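Local coordinates for GCN5-related N-acetyltransferase (Brucella melitensis biovar Abortus 2308, PDB 3TCV), which probably transfers an acetyl group from acetyl-CoA to an amine, possibly the N-terminal serine or alanine of a protein, as a member of the GCN5-related acetyltransferase family, at residues 235-238 with 239-243; 147-150 with 151-155. One frame throughout, in Å; residues are numbered along the deposited sequence.

Interaction 1 of 2, residues 235-238 with 239-243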
ATOM      1  N   GLN B 235      16.201  31.868  -6.383  1.00 36.49           N
ATOM      2  CA  GLN B 235      15.044  32.127  -5.543  1.00 34.08           C
ATOM      3  C   GLN B 235      15.341  33.191  -4.482  1.00 33.62           C
ATOM      4  O   GLN B 235      16.457  33.282  -3.985  1.00 34.78           O
ATOM      5  CB  GLN B 235      14.561  30.826  -4.879  1.00 32.10           C
ATOM      6  CG  GLN B 235      15.567  30.214  -3.920  1.00 32.26           C
ATOM      7  CD  GLN B 235      15.111  28.875  -3.371  1.00 31.15           C
ATOM      8  OE1 GLN B 235      13.937  28.498  -3.479  1.00 29.44           O
ATOM      9  NE2 GLN B 235      16.035  28.169  -2.737  1.00 31.03           N
ATOM     10  N   LYS B 236      14.343  34.005  -4.157  1.00 32.42           N
ATOM     11  CA  LYS B 236      14.466  35.001  -3.104  1.00 32.83           C
ATOM     12  C   LYS B 236      14.060  34.441  -1.750  1.00 30.87           C
ATOM     13  O   LYS B 236      14.662  34.772  -0.725  1.00 31.07           O
ATOM     14  CB  LYS B 236      13.648  36.245  -3.452  1.00 34.51           C
ATOM     15  CG  LYS B 236      14.155  36.942  -4.705  1.00 36.64           C
ATOM     16  CD  LYS B 236      13.359  38.200  -5.025  1.00 38.32           C
ATOM     17  CE  LYS B 236      13.677  38.717  -6.423  1.00 39.97           C
ATOM     18  NZ  LYS B 236      12.743  39.813  -6.790  1.00 41.37           N
ATOM     19  N   LYS B 237      13.025  33.597  -1.763  1.00 28.62           N
ATOM     20  CA  LYS B 237      12.625  32.820  -0.591  1.00 27.02           C
ATOM     21  C   LYS B 237      12.384  31.379  -1.019  1.00 24.94           C
ATOM     22  O   LYS B 237      12.094  31.096  -2.186  1.00 24.01           O
ATOM     23  CB  LYS B 237      11.363  33.383   0.035  1.00 27.51           C
ATOM     24  CG  LYS B 237      11.540  34.738   0.721  1.00 29.55           C
ATOM     25  CD  LYS B 237      10.302  35.140   1.510  1.00 30.07           C
ATOM     26  CE  LYS B 237       9.111  35.524   0.626  1.00 30.80           C
ATOM     27  NZ  LYS B 237       9.076  36.942   0.103  1.00 33.22           N
ATOM     28  N   THR B 238      12.533  30.466  -0.071  1.00 23.52           N
ATOM     29  CA  THR B 238      12.379  29.039  -0.362  1.00 21.97           C
ATOM     30  C   THR B 238      10.909  28.607  -0.224  1.00 20.65           C
ATOM     31  O   THR B 238      10.091  29.303   0.392  1.00 20.35           O
ATOM     32  CB  THR B 238      13.200  28.173   0.603  1.00 22.04           C
ATOM     33  OG1 THR B 238      12.654  28.297   1.912  1.00 21.54           O
ATOM     34  CG2 THR B 238      14.673  28.569   0.643  1.00 23.16           C
ATOM     35  N   LEU B 239      10.590  27.453  -0.782  1.00 19.39           N
ATOM     36  CA  LEU B 239       9.240  26.887  -0.704  1.00 18.42           C
ATOM     37  C   LEU B 239       8.827  26.623   0.747  1.00 18.26           C
ATOM     38  O   LEU B 239       7.713  26.952   1.131  1.00 18.24           O
ATOM     39  CB  LEU B 239       9.088  25.618  -1.584  1.00 17.94           C
ATOM     40  CG  LEU B 239       7.691  24.998  -1.680  1.00 17.85           C
ATOM     41  CD1 LEU B 239       6.603  26.011  -2.062  1.00 18.26           C
ATOM     42  CD2 LEU B 239       7.620  23.785  -2.605  1.00 17.50           C
ATOM     43  N   GLN B 240       9.735  26.100   1.568  1.00 18.31           N
ATOM     44  CA  GLN B 240       9.458  25.928   2.993  1.00 18.36           C
ATOM     45  C   GLN B 240       9.180  27.262   3.692  1.00 18.19           C
ATOM     46  O   GLN B 240       8.315  27.349   4.568  1.00 17.72           O
ATOM     47  CB  GLN B 240      10.599  25.193   3.708  1.00 19.38           C
ATOM     48  CG  GLN B 240      10.391  24.950   5.194  1.00 20.15           C
ATOM     49  CD  GLN B 240       9.326  23.920   5.513  1.00 20.73           C
ATOM     50  OE1 GLN B 240       9.465  22.754   5.158  1.00 22.21           O
ATOM     51  NE2 GLN B 240       8.254  24.339   6.174  1.00 20.68           N
ATOM     52  N   GLU B 241       9.911  28.299   3.301  1.00 18.25           N
ATOM     53  CA  GLU B 241       9.673  29.635   3.853  1.00 18.45           C
ATOM     54  C   GLU B 241       8.256  30.133   3.539  1.00 18.27           C
ATOM     55  O   GLU B 241       7.573  30.616   4.422  1.00 18.38           O
ATOM     56  CB  GLU B 241      10.747  30.619   3.392  1.00 19.03           C
ATOM     57  CG  GLU B 241      12.059  30.408   4.126  1.00 19.64           C
ATOM     58  CD  GLU B 241      13.263  31.099   3.497  1.00 20.64           C
ATOM     59  OE1 GLU B 241      13.176  31.617   2.365  1.00 20.69           O
ATOM     60  OE2 GLU B 241      14.323  31.107   4.149  1.00 21.57           O
ATOM     61  N   PHE B 242       7.807  29.996   2.298  1.00 18.12           N
ATOM     62  CA  PHE B 242       6.439  30.404   1.944  1.00 18.55           C
ATOM     63  C   PHE B 242       5.375  29.582   2.690  1.00 18.41           C
ATOM     64  O   PHE B 242       4.361  30.105   3.132  1.00 18.85           O
ATOM     65  CB  PHE B 242       6.221  30.314   0.434  1.00 18.83           C
ATOM     66  CG  PHE B 242       6.739  31.509  -0.325  1.00 19.90           C
ATOM     67  CD1 PHE B 242       6.108  32.755  -0.195  1.00 21.30           C
ATOM     68  CD2 PHE B 242       7.836  31.408  -1.175  1.00 20.23           C
ATOM     69  CE1 PHE B 242       6.586  33.882  -0.887  1.00 22.65           C
ATOM     70  CE2 PHE B 242       8.300  32.529  -1.864  1.00 21.43           C
ATOM     71  CZ  PHE B 242       7.662  33.745  -1.736  1.00 22.58           C
ATOM     72  N   ARG B 243       5.621  28.285   2.846  1.00 17.99           N
ATOM     73  CA  ARG B 243       4.689  27.449   3.579  1.00 18.22           C
ATOM     74  C   ARG B 243       4.629  27.890   5.044  1.00 18.41           C
ATOM     75  O   ARG B 243       3.553  27.941   5.652  1.00 18.64           O
ATOM     76  CB  ARG B 243       5.078  25.949   3.427  1.00 18.26           C
ATOM     77  CG  ARG B 243       4.830  25.390   2.019  1.00 18.14           C
ATOM     78  CD  ARG B 243       5.435  24.002   1.777  1.00 18.50           C
ATOM     79  NE  ARG B 243       5.238  23.187   2.981  1.00 19.36           N
ATOM     80  CZ  ARG B 243       6.202  22.573   3.663  1.00 19.80           C
ATOM     81  NH1 ARG B 243       5.877  21.947   4.788  1.00 20.66           N
ATOM     82  NH2 ARG B 243       7.467  22.549   3.221  1.00 19.72           N
TER
HETATM   83  O   HOH W   1      12.859  26.223  -2.446  1.00 19.64           O

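Interaction 2 of 2, residues 147-150 with 151-155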
ATOM      1  N   ALA B 147       6.636  20.765 -12.030  1.00 19.75           N
ATOM      2  CA  ALA B 147       6.218  19.438 -12.495  1.00 18.92           C
ATOM      3  C   ALA B 147       5.373  18.715 -11.442  1.00 18.68           C
ATOM      4  O   ALA B 147       4.340  18.096 -11.752  1.00 18.38           O
ATOM      5  CB  ALA B 147       7.425  18.596 -12.846  1.00 18.29           C
ATOM      6  N   GLN B 148       5.820  18.809 -10.198  1.00 18.60           N
ATOM      7  CA  GLN B 148       5.104  18.230  -9.053  1.00 18.60           C
ATOM      8  C   GLN B 148       3.761  18.965  -8.865  1.00 18.36           C
ATOM      9  O   GLN B 148       2.688  18.322  -8.753  1.00 17.67           O
ATOM     10  CB  GLN B 148       5.987  18.324  -7.792  1.00 18.69           C
ATOM     11  CG  GLN B 148       5.669  17.395  -6.649  1.00 19.58           C
ATOM     12  CD  GLN B 148       4.253  17.497  -6.116  1.00 19.50           C
ATOM     13  OE1 GLN B 148       3.459  16.643  -6.390  1.00 20.58           O
ATOM     14  NE2 GLN B 148       3.961  18.506  -5.322  1.00 20.40           N
ATOM     15  N   PHE B 149       3.840  20.305  -8.850  1.00 18.33           N
ATOM     16  CA  PHE B 149       2.693  21.178  -8.651  1.00 18.92           C
ATOM     17  C   PHE B 149       1.581  20.882  -9.638  1.00 18.55           C
ATOM     18  O   PHE B 149       0.412  20.810  -9.261  1.00 18.58           O
ATOM     19  CB  PHE B 149       3.070  22.663  -8.798  1.00 19.60           C
ATOM     20  CG  PHE B 149       1.902  23.604  -8.596  1.00 20.44           C
ATOM     21  CD1 PHE B 149       1.334  23.776  -7.339  1.00 21.10           C
ATOM     22  CD2 PHE B 149       1.341  24.278  -9.675  1.00 21.60           C
ATOM     23  CE1 PHE B 149       0.244  24.629  -7.163  1.00 21.38           C
ATOM     24  CE2 PHE B 149       0.259  25.136  -9.509  1.00 22.17           C
ATOM     25  CZ  PHE B 149      -0.287  25.315  -8.250  1.00 21.68           C
ATOM     26  N   LEU B 150       1.928  20.756 -10.914  1.00 18.84           N
ATOM     27  CA  LEU B 150       0.910  20.532 -11.931  1.00 18.99           C
ATOM     28  C   LEU B 150       0.121  19.227 -11.713  1.00 18.98           C
ATOM     29  O   LEU B 150      -1.082  19.190 -11.928  1.00 19.79           O
ATOM     30  CB  LEU B 150       1.516  20.588 -13.328  1.00 19.34           C
ATOM     31  CG  LEU B 150       1.972  21.965 -13.830  1.00 20.03           C
ATOM     32  CD1 LEU B 150       2.812  21.783 -15.091  1.00 19.89           C
ATOM     33  CD2 LEU B 150       0.801  22.934 -14.047  1.00 20.79           C
ATOM     34  N   PHE B 151       0.790  18.156 -11.284  1.00 18.35           N
ATOM     35  CA  PHE B 151       0.095  16.938 -10.919  1.00 18.16           C
ATOM     36  C   PHE B 151      -0.797  17.151  -9.690  1.00 18.30           C
ATOM     37  O   PHE B 151      -1.947  16.701  -9.669  1.00 18.54           O
ATOM     38  CB  PHE B 151       1.097  15.823 -10.601  1.00 17.70           C
ATOM     39  CG  PHE B 151       1.467  14.927 -11.766  1.00 17.73           C
ATOM     40  CD1 PHE B 151       1.131  15.222 -13.089  1.00 18.22           C
ATOM     41  CD2 PHE B 151       2.227  13.773 -11.520  1.00 17.48           C
ATOM     42  CE1 PHE B 151       1.499  14.352 -14.115  1.00 18.39           C
ATOM     43  CE2 PHE B 151       2.598  12.916 -12.545  1.00 17.69           C
ATOM     44  CZ  PHE B 151       2.235  13.220 -13.844  1.00 18.06           C
ATOM     45  N   MET B 152      -0.262  17.824  -8.669  1.00 18.39           N
ATOM     46  CA  MET B 152      -0.989  17.990  -7.413  1.00 18.73           C
ATOM     47  C   MET B 152      -2.269  18.793  -7.656  1.00 18.91           C
ATOM     48  O   MET B 152      -3.363  18.464  -7.163  1.00 18.29           O
ATOM     49  CB  MET B 152      -0.126  18.672  -6.364  1.00 19.36           C
ATOM     50  CG  MET B 152      -0.732  18.572  -4.969  1.00 19.66           C
ATOM     51  SD  MET B 152       0.478  18.708  -3.648  1.00 22.25           S
ATOM     52  CE  MET B 152       0.967  20.385  -3.842  1.00 19.12           C
ATOM     53  N   GLN B 153      -2.120  19.841  -8.454  1.00 18.91           N
ATOM     54  CA  GLN B 153      -3.251  20.694  -8.810  1.00 19.63           C
ATOM     55  C   GLN B 153      -4.341  19.921  -9.557  1.00 19.76           C
ATOM     56  O   GLN B 153      -5.533  20.087  -9.292  1.00 19.60           O
ATOM     57  CB  GLN B 153      -2.759  21.824  -9.695  1.00 20.09           C
ATOM     58  CG  GLN B 153      -3.825  22.858  -9.977  1.00 20.89           C
ATOM     59  CD  GLN B 153      -3.246  24.095 -10.601  1.00 21.93           C
ATOM     60  OE1 GLN B 153      -3.370  25.199 -10.047  1.00 23.04           O
ATOM     61  NE2 GLN B 153      -2.587  23.926 -11.734  1.00 21.89           N
ATOM     62  N   TYR B 154      -3.911  19.087 -10.499  1.00 20.22           N
ATOM     63  CA  TYR B 154      -4.831  18.290 -11.316  1.00 20.67           C
ATOM     64  C   TYR B 154      -5.603  17.301 -10.451  1.00 20.46           C
ATOM     65  O   TYR B 154      -6.831  17.186 -10.560  1.00 20.64           O
ATOM     66  CB  TYR B 154      -4.035  17.569 -12.380  1.00 20.93           C
ATOM     67  CG  TYR B 154      -4.822  16.613 -13.237  1.00 21.83           C
ATOM     68  CD1 TYR B 154      -5.913  17.046 -13.999  1.00 22.62           C
ATOM     69  CD2 TYR B 154      -4.446  15.267 -13.320  1.00 22.19           C
ATOM     70  CE1 TYR B 154      -6.614  16.150 -14.816  1.00 22.95           C
ATOM     71  CE2 TYR B 154      -5.137  14.376 -14.119  1.00 22.36           C
ATOM     72  CZ  TYR B 154      -6.214  14.816 -14.864  1.00 22.76           C
ATOM     73  OH  TYR B 154      -6.863  13.882 -15.642  1.00 23.42           O
ATOM     74  N   VAL B 155      -4.857  16.638  -9.575  1.00 19.14           N
ATOM     75  CA  VAL B 155      -5.384  15.626  -8.676  1.00 19.44           C
ATOM     76  C   VAL B 155      -6.461  16.211  -7.748  1.00 19.15           C
ATOM     77  O   VAL B 155      -7.512  15.593  -7.558  1.00 19.29           O
ATOM     78  CB  VAL B 155      -4.208  14.944  -7.927  1.00 19.04           C
ATOM     79  CG1 VAL B 155      -4.643  14.270  -6.645  1.00 18.74           C
ATOM     80  CG2 VAL B 155      -3.478  13.988  -8.899  1.00 18.72           C
TER
HETATM   81  O   HOH W   2      -2.457  21.371 -13.165  1.00 20.03           O

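Interaction 1 of 2, residues 235-238 with 239-243
T238 and E241 exchange two hydrogen bonds where the loop from 235 to 238 turns into helix 239-245, a worked example of how a helix start is stabilised by its own side chains. The first runs from backbone to side chain: T238 N donates to E241 OE1 at 2.8 Å, nearly straight at 168°, reaching the oxygen from above the carboxylate plane, 42° out of it. The second is its counterpart, E241 N giving its hydrogen to T238 OG1 over 3.1 Å. With chi1 at 67°, OG1 lies between the threonine's own N and carbonyl carbon, where E241 N can reach it. The carboxylate of E241, close to the helix N-terminus, would probably interact favourably with the helix dipole. T238 O then receives F242 N at 3.1 Å, in the carbonyl plane, which closes that first turn. Water bridges a further amide: it accepts from L239 N and donates to Q235 OE1, an oxygen that also takes a hydrogen bond from W223 on helix 213-224.

Nonpolar contact comes from K237, whose chain crosses the F242 ring at about a right angle. Bends at chi3 and chi4 bring CE to 3.3 Å from CZ of F242, an oblique approach, while CB lies near CE2 of the same ring. Beyond these segments the phenylalanine rests on A222 and W223, joining the short helix to helix 213-224. Bonding in both directions between the N-cap T238 and E241, three residues later, is the reciprocal pattern of a capping box.

Interaction 2 of 2, residues 147-150 with 151-155
Q153 places its CB over one face of the F149 ring, one turn back along helix 142-158, while its amide end reaches out beside CE2 and CZ. Both residues carry CG anti to the backbone N; for Q153 chi1 is -173° and the chain stays extended beyond CG, which carries the amide to that side of the ring. The planes of ring and amide stand 60° apart, so the two are not stacked flat, and Q153 OE1 comes within 3.6 Å of F149 CZ. The amide nitrogen has its own partner: NE2 donates to a water, 2.9 Å away, that in turn gives a hydrogen to L150 O.

That carbonyl is therefore shared, since it also accepts from Y154 N at 3.2 Å, with the donor 35° above the carbonyl plane. F149 O, by contrast, meets Q153 N at 2.8 Å nearly along the C=O axis.

A second pair, Q148 and M152, meets obliquely. M152 bends at chi3, and its CE lies 3.8 Å from Q148 NE2. Helix 142-158 links strands 126-134 and 163-169 in a beta-alpha-beta unit; the rings of F151 and F101 meet edge-to-face. In this largely buried contact the two amides are satisfied differently: that of Q153, partly exposed, meets the F149 ring and a water, whereas that of buried Q148 is bonded to Y164 and weakly to Y220.

Interactions 1 and 2 both lie within a few residues of chain, yet they illustrate different situations for a helix. Interaction 2 is largely buried in the middle of helix 142-158, close to the centre of the chain, where the backbone bonds within the helix are made without side chains, whose polar ends find a water or tyrosines. Interaction 1 sits at the surface and at a helix start, where a threonine hydroxyl and a water accept from amides. The centres of the two interactions are 18 Å apart, and they do not touch. Helix 213-224 is common to their surroundings: F242 of interaction 1 and M152 and Q153 of interaction 2 all contact it.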